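Local coordinates for mosquitocidal toxin (Bacillus sphaericus, PDB 2CB4), which probably transfers ADP-ribose from NAD to target proteins, this chain being the catalytic domain of a larger mosquito-killing toxin, at residues 50-59 and 161-172; 173-181 and 259-267. The protein carries 1 engineered substitution. All blocks are in the same frame, centred on the assembly; numbering follows the deposited sequence.

Interaction 1 (50-59 and 161-172); sequences FASPNGLHMR and GIDINASFSRNH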
loop_
_atom_site.group_PDB
_atom_site.type_symbol
_atom_site.label_atom_id
_atom_site.label_comp_id
_atom_site.label_asym_id
_atom_site.label_seq_id
_atom_site.Cartn_x
_atom_site.Cartn_y
_atom_site.Cartn_z
ATOM N N PHE A 50 -22.125 -30.870 32.744
ATOM C CA PHE A 50 -23.194 -31.788 32.369
ATOM C C PHE A 50 -23.033 -32.350 30.953
ATOM O O PHE A 50 -23.565 -33.420 30.644
ATOM C CB PHE A 50 -24.576 -31.162 32.569
ATOM C CG PHE A 50 -24.724 -29.809 31.940
ATOM C CD1 PHE A 50 -24.345 -28.662 32.636
ATOM C CD2 PHE A 50 -25.222 -29.684 30.641
ATOM C CE1 PHE A 50 -24.482 -27.395 32.048
ATOM C CE2 PHE A 50 -25.354 -28.426 30.046
ATOM C CZ PHE A 50 -24.985 -27.283 30.747
ATOM N N ALA A 51 -22.296 -31.634 30.097
ATOM C CA ALA A 51 -22.045 -32.075 28.710
ATOM C C ALA A 51 -20.938 -33.135 28.708
ATOM O O ALA A 51 -21.025 -34.150 28.012
ATOM C CB ALA A 51 -21.639 -30.895 27.855
ATOM N N SER A 52 -19.915 -32.884 29.523
ATOM C CA SER A 52 -18.774 -33.782 29.677
ATOM C C SER A 52 -18.503 -34.067 31.176
ATOM O O SER A 52 -17.573 -33.513 31.787
ATOM C CB SER A 52 -17.527 -33.180 29.018
ATOM O OG SER A 52 -16.570 -34.190 28.772
ATOM N N PRO A 53 -19.335 -34.928 31.753
ATOM C CA PRO A 53 -19.225 -35.293 33.174
ATOM C C PRO A 53 -17.794 -35.700 33.560
ATOM O O PRO A 53 -17.228 -35.196 34.551
ATOM C CB PRO A 53 -20.168 -36.493 33.292
ATOM C CG PRO A 53 -21.135 -36.343 32.135
ATOM C CD PRO A 53 -20.316 -35.759 31.031
ATOM N N ASN A 54 -17.200 -36.590 32.763
ATOM C CA ASN A 54 -15.842 -37.071 33.028
ATOM C C ASN A 54 -14.705 -36.372 32.282
ATOM O O ASN A 54 -13.558 -36.803 32.356
ATOM C CB ASN A 54 -15.778 -38.577 32.796
ATOM C CG ASN A 54 -16.862 -39.319 33.562
ATOM O OD1 ASN A 54 -17.847 -39.792 32.982
ATOM N ND2 ASN A 54 -16.708 -39.390 34.884
ATOM N N GLY A 55 -15.015 -35.289 31.579
ATOM C CA GLY A 55 -13.995 -34.570 30.828
ATOM C C GLY A 55 -13.762 -35.235 29.453
ATOM O O GLY A 55 -14.368 -36.280 29.112
ATOM N N LEU A 56 -12.874 -34.620 28.680
ATOM C CA LEU A 56 -12.551 -35.116 27.353
ATOM C C LEU A 56 -11.875 -36.458 27.435
ATOM O O LEU A 56 -11.009 -36.692 28.269
ATOM C CB LEU A 56 -11.655 -34.127 26.602
ATOM C CG LEU A 56 -12.262 -32.747 26.331
ATOM C CD1 LEU A 56 -11.274 -31.851 25.618
ATOM C CD2 LEU A 56 -13.578 -32.819 25.583
ATOM N N HIS A 57 -12.271 -37.346 26.550
ATOM C CA HIS A 57 -11.679 -38.650 26.511
ATOM C C HIS A 57 -10.764 -38.754 25.274
ATOM O O HIS A 57 -11.239 -38.732 24.135
ATOM C CB HIS A 57 -12.753 -39.731 26.506
ATOM C CG HIS A 57 -12.197 -41.114 26.587
ATOM N ND1 HIS A 57 -11.729 -41.800 25.478
ATOM C CD2 HIS A 57 -11.990 -41.937 27.644
ATOM C CE1 HIS A 57 -11.279 -42.988 25.840
ATOM N NE2 HIS A 57 -11.417 -43.092 27.153
HETATM N N MSE A 58 -9.453 -38.836 25.524
HETATM C CA MSE A 58 -8.436 -38.964 24.488
HETATM C C MSE A 58 -8.361 -40.409 23.998
HETATM O O MSE A 58 -8.528 -41.318 24.778
HETATM C CB MSE A 58 -7.110 -38.590 25.121
HETATM C CG MSE A 58 -7.013 -37.171 25.674
HETATM SE SE MSE A 58 -8.070 -35.860 24.748
HETATM C CE MSE A 58 -7.804 -34.398 25.871
ATOM N N ARG A 59 -8.142 -40.637 22.702
ATOM C CA ARG A 59 -8.068 -42.012 22.214
ATOM C C ARG A 59 -6.916 -42.717 22.900
ATOM O O ARG A 59 -5.849 -42.137 23.149
ATOM C CB ARG A 59 -7.714 -42.057 20.748
ATOM C CG ARG A 59 -8.795 -42.001 19.765
ATOM C CD ARG A 59 -8.101 -41.472 18.534
ATOM N NE ARG A 59 -7.948 -42.510 17.551
ATOM C CZ ARG A 59 -6.901 -42.645 16.763
ATOM N NH1 ARG A 59 -5.863 -41.815 16.850
ATOM N NH2 ARG A 59 -6.892 -43.638 15.887
ATOM N N GLY A 161 -5.620 -37.630 19.393
ATOM C CA GLY A 161 -6.948 -37.296 18.941
ATOM C C GLY A 161 -7.937 -37.414 20.114
ATOM O O GLY A 161 -7.761 -38.244 20.998
ATOM N N ILE A 162 -8.975 -36.577 20.094
ATOM C CA ILE A 162 -10.044 -36.588 21.092
ATOM C C ILE A 162 -11.142 -37.492 20.577
ATOM O O ILE A 162 -11.616 -37.320 19.457
ATOM C CB ILE A 162 -10.649 -35.197 21.247
ATOM C CG1 ILE A 162 -9.562 -34.177 21.573
ATOM C CG2 ILE A 162 -11.763 -35.200 22.250
ATOM C CD1 ILE A 162 -10.082 -32.724 21.426
ATOM N N ASP A 163 -11.535 -38.472 21.384
ATOM C CA ASP A 163 -12.622 -39.401 21.028
ATOM C C ASP A 163 -13.926 -38.686 21.395
ATOM O O ASP A 163 -14.340 -38.655 22.556
ATOM C CB ASP A 163 -12.488 -40.682 21.840
ATOM C CG ASP A 163 -13.517 -41.725 21.453
ATOM O OD1 ASP A 163 -14.661 -41.350 21.109
ATOM O OD2 ASP A 163 -13.176 -42.923 21.474
ATOM N N ILE A 164 -14.552 -38.064 20.404
ATOM C CA ILE A 164 -15.751 -37.259 20.614
ATOM C C ILE A 164 -16.933 -37.980 21.265
ATOM O O ILE A 164 -17.527 -37.496 22.221
ATOM C CB ILE A 164 -16.180 -36.532 19.283
ATOM C CG1 ILE A 164 -15.063 -35.585 18.801
ATOM C CG2 ILE A 164 -17.547 -35.825 19.442
ATOM C CD1 ILE A 164 -14.661 -34.514 19.812
ATOM N N ASN A 165 -17.292 -39.126 20.726
ATOM C CA ASN A 165 -18.412 -39.857 21.263
ATOM C C ASN A 165 -18.214 -40.302 22.731
ATOM O O ASN A 165 -19.178 -40.407 23.473
ATOM C CB ASN A 165 -18.803 -41.020 20.339
ATOM C CG ASN A 165 -19.521 -40.550 19.075
ATOM O OD1 ASN A 165 -19.758 -39.365 18.884
ATOM N ND2 ASN A 165 -19.902 -41.487 18.222
ATOM N N ALA A 166 -16.962 -40.519 23.142
ATOM C CA ALA A 166 -16.631 -40.921 24.510
ATOM C C ALA A 166 -16.439 -39.706 25.420
ATOM O O ALA A 166 -16.260 -39.865 26.618
ATOM C CB ALA A 166 -15.362 -41.783 24.522
ATOM N N SER A 167 -16.444 -38.500 24.857
ATOM C CA SER A 167 -16.219 -37.287 25.648
ATOM C C SER A 167 -17.470 -36.566 26.082
ATOM O O SER A 167 -17.420 -35.699 26.952
ATOM C CB SER A 167 -15.357 -36.303 24.864
ATOM O OG SER A 167 -14.166 -36.911 24.451
ATOM N N PHE A 168 -18.585 -36.877 25.439
ATOM C CA PHE A 168 -19.832 -36.199 25.737
ATOM C C PHE A 168 -20.985 -37.141 26.021
ATOM O O PHE A 168 -21.103 -38.228 25.407
ATOM C CB PHE A 168 -20.233 -35.294 24.559
ATOM C CG PHE A 168 -19.224 -34.242 24.243
ATOM C CD1 PHE A 168 -19.105 -33.119 25.043
ATOM C CD2 PHE A 168 -18.362 -34.395 23.167
ATOM C CE1 PHE A 168 -18.143 -32.150 24.773
ATOM C CE2 PHE A 168 -17.394 -33.438 22.890
ATOM C CZ PHE A 168 -17.284 -32.312 23.688
ATOM N N SER A 169 -21.868 -36.680 26.929
ATOM C CA SER A 169 -23.100 -37.375 27.329
ATOM C C SER A 169 -24.006 -37.327 26.105
ATOM O O SER A 169 -24.187 -36.283 25.512
ATOM C CB SER A 169 -23.803 -36.654 28.504
ATOM O OG SER A 169 -22.916 -35.845 29.284
ATOM N N ARG A 170 -24.545 -38.475 25.714
ATOM C CA ARG A 170 -25.381 -38.596 24.507
ATOM C C ARG A 170 -26.257 -37.441 24.066
ATOM O O ARG A 170 -26.395 -37.189 22.843
ATOM C CB ARG A 170 -26.191 -39.900 24.514
ATOM C CG ARG A 170 -25.338 -41.158 24.292
ATOM C CD ARG A 170 -26.182 -42.385 24.022
ATOM N NE ARG A 170 -26.893 -42.341 22.748
ATOM C CZ ARG A 170 -26.311 -42.420 21.548
ATOM N NH1 ARG A 170 -24.992 -42.508 21.435
ATOM N NH2 ARG A 170 -27.069 -42.362 20.455
ATOM N N ASN A 171 -26.860 -36.774 25.050
ATOM C CA ASN A 171 -27.769 -35.659 24.852
ATOM C C ASN A 171 -27.096 -34.303 24.824
ATOM O O ASN A 171 -27.748 -33.268 24.673
ATOM C CB ASN A 171 -28.873 -35.712 25.896
ATOM C CG ASN A 171 -29.906 -36.772 25.579
ATOM O OD1 ASN A 171 -29.948 -37.283 24.458
ATOM N ND2 ASN A 171 -30.677 -37.164 26.581
ATOM N N HIS A 172 -25.764 -34.325 24.896
ATOM C CA HIS A 172 -24.949 -33.123 24.866
ATOM C C HIS A 172 -23.891 -33.257 23.776
ATOM O O HIS A 172 -23.038 -32.379 23.559
ATOM C CB HIS A 172 -24.359 -32.849 26.240
ATOM C CG HIS A 172 -25.386 -32.492 27.257
ATOM N ND1 HIS A 172 -26.145 -33.434 27.918
ATOM C CD2 HIS A 172 -25.843 -31.286 27.659
ATOM C CE1 HIS A 172 -27.000 -32.824 28.714
ATOM N NE2 HIS A 172 -26.838 -31.517 28.576
#
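Two first torsions set up the pairing of His-57 with the chain around Ser-167: at Ser-167 (chi1 -55°) the hydroxyl stands beside its own backbone N, and at His-57 (chi1 -175°) the ring is thrown beside the carbonyl carbon, alongside Asp-163 and next to Ala-166 CB. Ser-167 OG then accepts from His-57 N at 2.9 Å, an almost straight bond (168°), and donates to Asp-163 O, so one hydroxyl ties both segments. The imidazole meets Asp-163 CB at its edge, ND1 to CB 3.9 Å, while ring and carboxylate lie nearly perpendicular. That carboxylate serves its own chain: Asp-163 is the N-cap of the short, weakly bonded helix 164-167, OD1 accepting from Ala-166 N.

Next to this lies a single beta bridge, Met-58 with Ile-162, flanked by Asp-163 N to His-57 O (2.8 Å) and Arg-59 N to Gly-161 O (3.0 Å). Since strand 162-163 pairs with strand 180-184, the bridge joins loop 50-59 to the mixed sheet of the ADP-ribosyltransferase domain. Arg-59 bonds back through NH1 to Gly-160 O and Ala-158 O. Facing helix 111-117, Leu-56 runs alongside Phe-168, CD2 to CZ 4.2 Å, where Leu-111 touches Leu-56 and Leu-112 touches Phe-168.

At the other end the contact is again polar. Ser-52 OG donates to Ser-167 O at 2.5 Å, and Ser-169 N to Ala-51 O at 2.9 Å. Ser-169 OG sits between the carbonyl oxygens of Phe-50 and Ala-51, its one proton not assignable to either. Beyond it His-172 NE2 meets the edge of the Phe-50 ring, CD2 to NE2 3.2 Å, the two rings being oblique, and Phe-50 O lies over one face of the imidazole toward its rim.

Interaction 2 (173-181 and 259-267); sequences NPFPNEDQI and MFAPNGEIP. Engineered in segment 173-181: Gln-180 (natural residue Glu).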
loop_
_atom_site.group_PDB
_atom_site.type_symbol
_atom_site.label_atom_id
_atom_site.label_comp_id
_atom_site.label_asym_id
_atom_site.label_seq_id
_atom_site.Cartn_x
_atom_site.Cartn_y
_atom_site.Cartn_z
ATOM N N ASN A 173 -23.924 -34.386 23.093
ATOM C CA ASN A 173 -23.014 -34.614 21.974
ATOM C C ASN A 173 -23.825 -34.187 20.731
ATOM O O ASN A 173 -24.838 -34.844 20.384
ATOM C CB ASN A 173 -22.626 -36.087 21.864
ATOM C CG ASN A 173 -21.598 -36.335 20.773
ATOM O OD1 ASN A 173 -20.910 -35.398 20.371
ATOM N ND2 ASN A 173 -21.454 -37.587 20.344
ATOM N N PRO A 174 -23.429 -33.086 20.095
ATOM C CA PRO A 174 -24.174 -32.598 18.904
ATOM C C PRO A 174 -24.554 -33.586 17.783
ATOM O O PRO A 174 -25.706 -33.611 17.336
ATOM C CB PRO A 174 -23.276 -31.471 18.355
ATOM C CG PRO A 174 -22.462 -30.975 19.568
ATOM C CD PRO A 174 -22.355 -32.151 20.540
ATOM N N PHE A 175 -23.577 -34.363 17.266
ATOM C CA PHE A 175 -23.784 -35.311 16.132
ATOM C C PHE A 175 -22.953 -36.571 16.349
ATOM O O PHE A 175 -21.732 -36.622 16.012
ATOM C CB PHE A 175 -23.369 -34.642 14.803
ATOM C CG PHE A 175 -24.077 -33.340 14.521
ATOM C CD1 PHE A 175 -25.451 -33.308 14.204
ATOM C CD2 PHE A 175 -23.375 -32.121 14.606
ATOM C CE1 PHE A 175 -26.100 -32.057 13.936
ATOM C CE2 PHE A 175 -24.003 -30.880 14.359
ATOM C CZ PHE A 175 -25.362 -30.846 14.029
ATOM N N PRO A 176 -23.603 -37.580 16.920
ATOM C CA PRO A 176 -22.917 -38.834 17.236
ATOM C C PRO A 176 -22.640 -39.765 16.069
ATOM O O PRO A 176 -21.640 -40.500 16.071
ATOM C CB PRO A 176 -23.852 -39.522 18.258
ATOM C CG PRO A 176 -24.967 -38.583 18.518
ATOM C CD PRO A 176 -24.728 -37.292 17.831
ATOM N N ASN A 177 -23.526 -39.759 15.094
ATOM C CA ASN A 177 -23.429 -40.613 13.931
ATOM C C ASN A 177 -22.183 -40.511 13.093
ATOM O O ASN A 177 -21.952 -41.363 12.214
ATOM C CB ASN A 177 -24.579 -40.311 12.981
ATOM C CG ASN A 177 -25.951 -40.376 13.668
ATOM O OD1 ASN A 177 -26.059 -40.908 14.770
ATOM N ND2 ASN A 177 -26.979 -39.871 12.995
ATOM N N GLU A 178 -21.409 -39.438 13.275
ATOM C CA GLU A 178 -20.211 -39.238 12.479
ATOM C C GLU A 178 -18.974 -39.990 13.012
ATOM O O GLU A 178 -17.932 -40.122 12.306
ATOM C CB GLU A 178 -19.920 -37.745 12.305
ATOM C CG GLU A 178 -18.731 -37.443 11.416
ATOM C CD GLU A 178 -18.505 -35.976 11.267
ATOM O OE1 GLU A 178 -19.025 -35.174 12.083
ATOM O OE2 GLU A 178 -17.790 -35.609 10.332
ATOM N N ASP A 179 -19.094 -40.466 14.260
ATOM C CA ASP A 179 -18.031 -41.190 14.958
ATOM C C ASP A 179 -16.687 -40.529 14.735
ATOM O O ASP A 179 -15.804 -41.158 14.153
ATOM C CB ASP A 179 -17.918 -42.621 14.451
ATOM C CG ASP A 179 -19.210 -43.390 14.564
ATOM O OD1 ASP A 179 -19.907 -43.256 15.609
ATOM O OD2 ASP A 179 -19.523 -44.144 13.610
ATOM N N GLN A 180 -16.530 -39.291 15.201
ATOM C CA GLN A 180 -15.313 -38.525 14.958
ATOM C C GLN A 180 -14.234 -38.629 15.934
ATOM O O GLN A 180 -14.489 -38.663 17.153
ATOM C CB GLN A 180 -15.644 -37.064 15.079
ATOM C CG GLN A 180 -16.004 -36.334 13.884
ATOM C CD GLN A 180 -15.973 -34.823 14.160
ATOM O OE1 GLN A 180 -14.937 -34.229 14.580
ATOM N NE2 GLN A 180 -17.102 -34.174 13.968
ATOM N N ILE A 181 -13.013 -38.468 15.426
ATOM C CA ILE A 181 -11.843 -38.364 16.252
ATOM C C ILE A 181 -11.279 -37.007 15.805
ATOM O O ILE A 181 -11.014 -36.829 14.631
ATOM C CB ILE A 181 -10.867 -39.509 16.000
ATOM C CG1 ILE A 181 -11.595 -40.854 15.991
ATOM C CG2 ILE A 181 -9.637 -39.316 16.893
ATOM C CD1 ILE A 181 -12.396 -41.215 17.434
HETATM N N MSE A 259 -16.873 -32.645 5.928
HETATM C CA MSE A 259 -16.594 -33.359 7.165
HETATM C C MSE A 259 -17.478 -32.849 8.331
HETATM O O MSE A 259 -17.241 -33.195 9.472
HETATM C CB MSE A 259 -15.100 -33.351 7.569
HETATM C CG MSE A 259 -14.238 -34.372 6.824
HETATM SE SE MSE A 259 -14.701 -36.204 6.948
HETATM C CE MSE A 259 -14.020 -36.294 8.674
ATOM N N PHE A 260 -18.470 -32.013 8.029
ATOM C CA PHE A 260 -19.387 -31.461 9.026
ATOM C C PHE A 260 -20.512 -32.495 9.106
ATOM O O PHE A 260 -21.030 -32.938 8.078
ATOM C CB PHE A 260 -19.930 -30.105 8.546
ATOM C CG PHE A 260 -20.877 -29.452 9.523
ATOM C CD1 PHE A 260 -20.639 -29.543 10.904
ATOM C CD2 PHE A 260 -21.999 -28.765 9.073
ATOM C CE1 PHE A 260 -21.513 -28.959 11.818
ATOM C CE2 PHE A 260 -22.889 -28.165 9.970
ATOM C CZ PHE A 260 -22.650 -28.263 11.347
ATOM N N ALA A 261 -20.874 -32.906 10.322
ATOM C CA ALA A 261 -21.880 -33.957 10.502
ATOM C C ALA A 261 -23.165 -33.933 9.685
ATOM O O ALA A 261 -23.504 -34.936 9.053
ATOM C CB ALA A 261 -22.124 -34.271 11.976
ATOM N N PRO A 262 -23.885 -32.811 9.680
ATOM C CA PRO A 262 -25.125 -32.715 8.891
ATOM C C PRO A 262 -24.867 -32.827 7.359
ATOM O O PRO A 262 -25.813 -33.035 6.579
ATOM C CB PRO A 262 -25.666 -31.312 9.233
ATOM C CG PRO A 262 -24.962 -30.866 10.431
ATOM C CD PRO A 262 -23.658 -31.609 10.511
ATOM N N ASN A 263 -23.597 -32.684 6.943
ATOM C CA ASN A 263 -23.213 -32.752 5.529
ATOM C C ASN A 263 -22.907 -34.141 5.010
ATOM O O ASN A 263 -22.392 -34.305 3.887
ATOM C CB ASN A 263 -22.063 -31.785 5.210
ATOM C CG ASN A 263 -22.467 -30.345 5.406
ATOM O OD1 ASN A 263 -23.623 -30.048 5.694
ATOM N ND2 ASN A 263 -21.527 -29.450 5.263
ATOM N N GLY A 264 -23.247 -35.149 5.815
ATOM C CA GLY A 264 -23.038 -36.542 5.412
ATOM C C GLY A 264 -23.800 -37.485 6.332
ATOM O O GLY A 264 -24.586 -37.054 7.174
ATOM N N GLU A 265 -23.526 -38.781 6.203
ATOM C CA GLU A 265 -24.165 -39.791 7.060
ATOM C C GLU A 265 -23.589 -41.162 6.730
ATOM O O GLU A 265 -22.861 -41.305 5.763
ATOM C CB GLU A 265 -25.673 -39.837 6.754
ATOM C CG GLU A 265 -25.938 -40.480 5.401
ATOM C CD GLU A 265 -27.304 -40.164 4.837
ATOM O OE1 GLU A 265 -27.773 -38.995 4.940
ATOM O OE2 GLU A 265 -27.919 -41.105 4.294
ATOM N N ILE A 266 -23.947 -42.179 7.517
ATOM C CA ILE A 266 -23.513 -43.549 7.224
ATOM C C ILE A 266 -24.622 -44.065 6.317
ATOM O O ILE A 266 -25.743 -44.251 6.743
ATOM C CB ILE A 266 -23.383 -44.410 8.495
ATOM C CG1 ILE A 266 -22.318 -43.770 9.397
ATOM C CG2 ILE A 266 -23.007 -45.852 8.108
ATOM C CD1 ILE A 266 -22.032 -44.489 10.670
ATOM N N PRO A 267 -24.336 -44.215 5.041
ATOM C CA PRO A 267 -25.405 -44.609 4.121
ATOM C C PRO A 267 -25.962 -46.029 4.285
ATOM O O PRO A 267 -27.135 -46.278 4.000
ATOM C CB PRO A 267 -24.770 -44.414 2.728
ATOM C CG PRO A 267 -23.313 -44.461 2.954
ATOM C CD PRO A 267 -23.039 -44.028 4.355
HETATM O O HOH W 1 -19.756 -32.118 12.932
#
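Glu-178 OE1 is approached by its own segment and, through a water, by the other: Gln-180 NE2 donates to it at 2.9 Å, a bent bond arriving from well above the carboxylate plane, and a water that accepts from Ala-261 N at 2.9 Å lies 3.3 Å from OE1, a longer and less certain donor because other acceptors compete for its protons. Ala-261 N is badly angled for a direct bond to OE1, so the water provides a polar link between the segments. The other carboxylate oxygen, Glu-178 OE2, comes within 2.6 Å of Met-259 O. Both oxygens get this far because the Glu-178 chain is extended, with CG opposite the backbone N (chi1 -177°) and no bend beyond it.

Apolar packing flanks this polar centre. Pro-262 sits over a face of the Phe-175 ring, CD 3.9 Å from its centroid and 12° off the normal, a CH-pi contact. The same methylene also covers a face of Phe-260, so this carbon sits in the angle between two nearly perpendicular rings; these touch one another obliquely, Phe-175 CE2 to Phe-260 CE1 4.0 Å. Ile-213 of a second subunit packs on both Phe-175 and Pro-262, which places this corner at a subunit interface. Farther along, Ile-266 CD1 reaches Asn-177 O at 3.5 Å and Asp-179 OD2 at 3.9 Å.

Gln-180 is an engineered residue, glutamate in the natural toxin. Its OE1 bonds to Ser-125 OG of strand 123-131, while Glu-178 O accepts from Thr-127 OG1. In the natural sequence residues 178-180 read Glu-Asp-Glu; this spacing at the start of a strand, beside a serine of the neighbouring strand, is consistent with the E-x-E motif of arginine-specific ADP-ribosyltransferases, here overlaid by segment 259-267.

Overall arrangement
The centres of interaction 1 and interaction 2 lie 15 Å apart, and the two are joined in series: segment 161-172 runs straight into 173-181. Asn-165, on the short helix 164-167, reaches across with both ends of its amide, OD1 to Asn-173 ND2 and ND2 to Pro-176 O, each a probable hydrogen bond of 2.9 Å. The sheet supplies a second connection, because strands 162-163 and 180-184 are neighbours in it and Arg-59 packs on Ile-181. Interaction 2 holds residues 178-180, which in the natural sequence fit the E-x-E motif and so probably mark the active site; interaction 1 adds loop 50-59 to strand 162-163, which pairs with the strand carrying Gln-180.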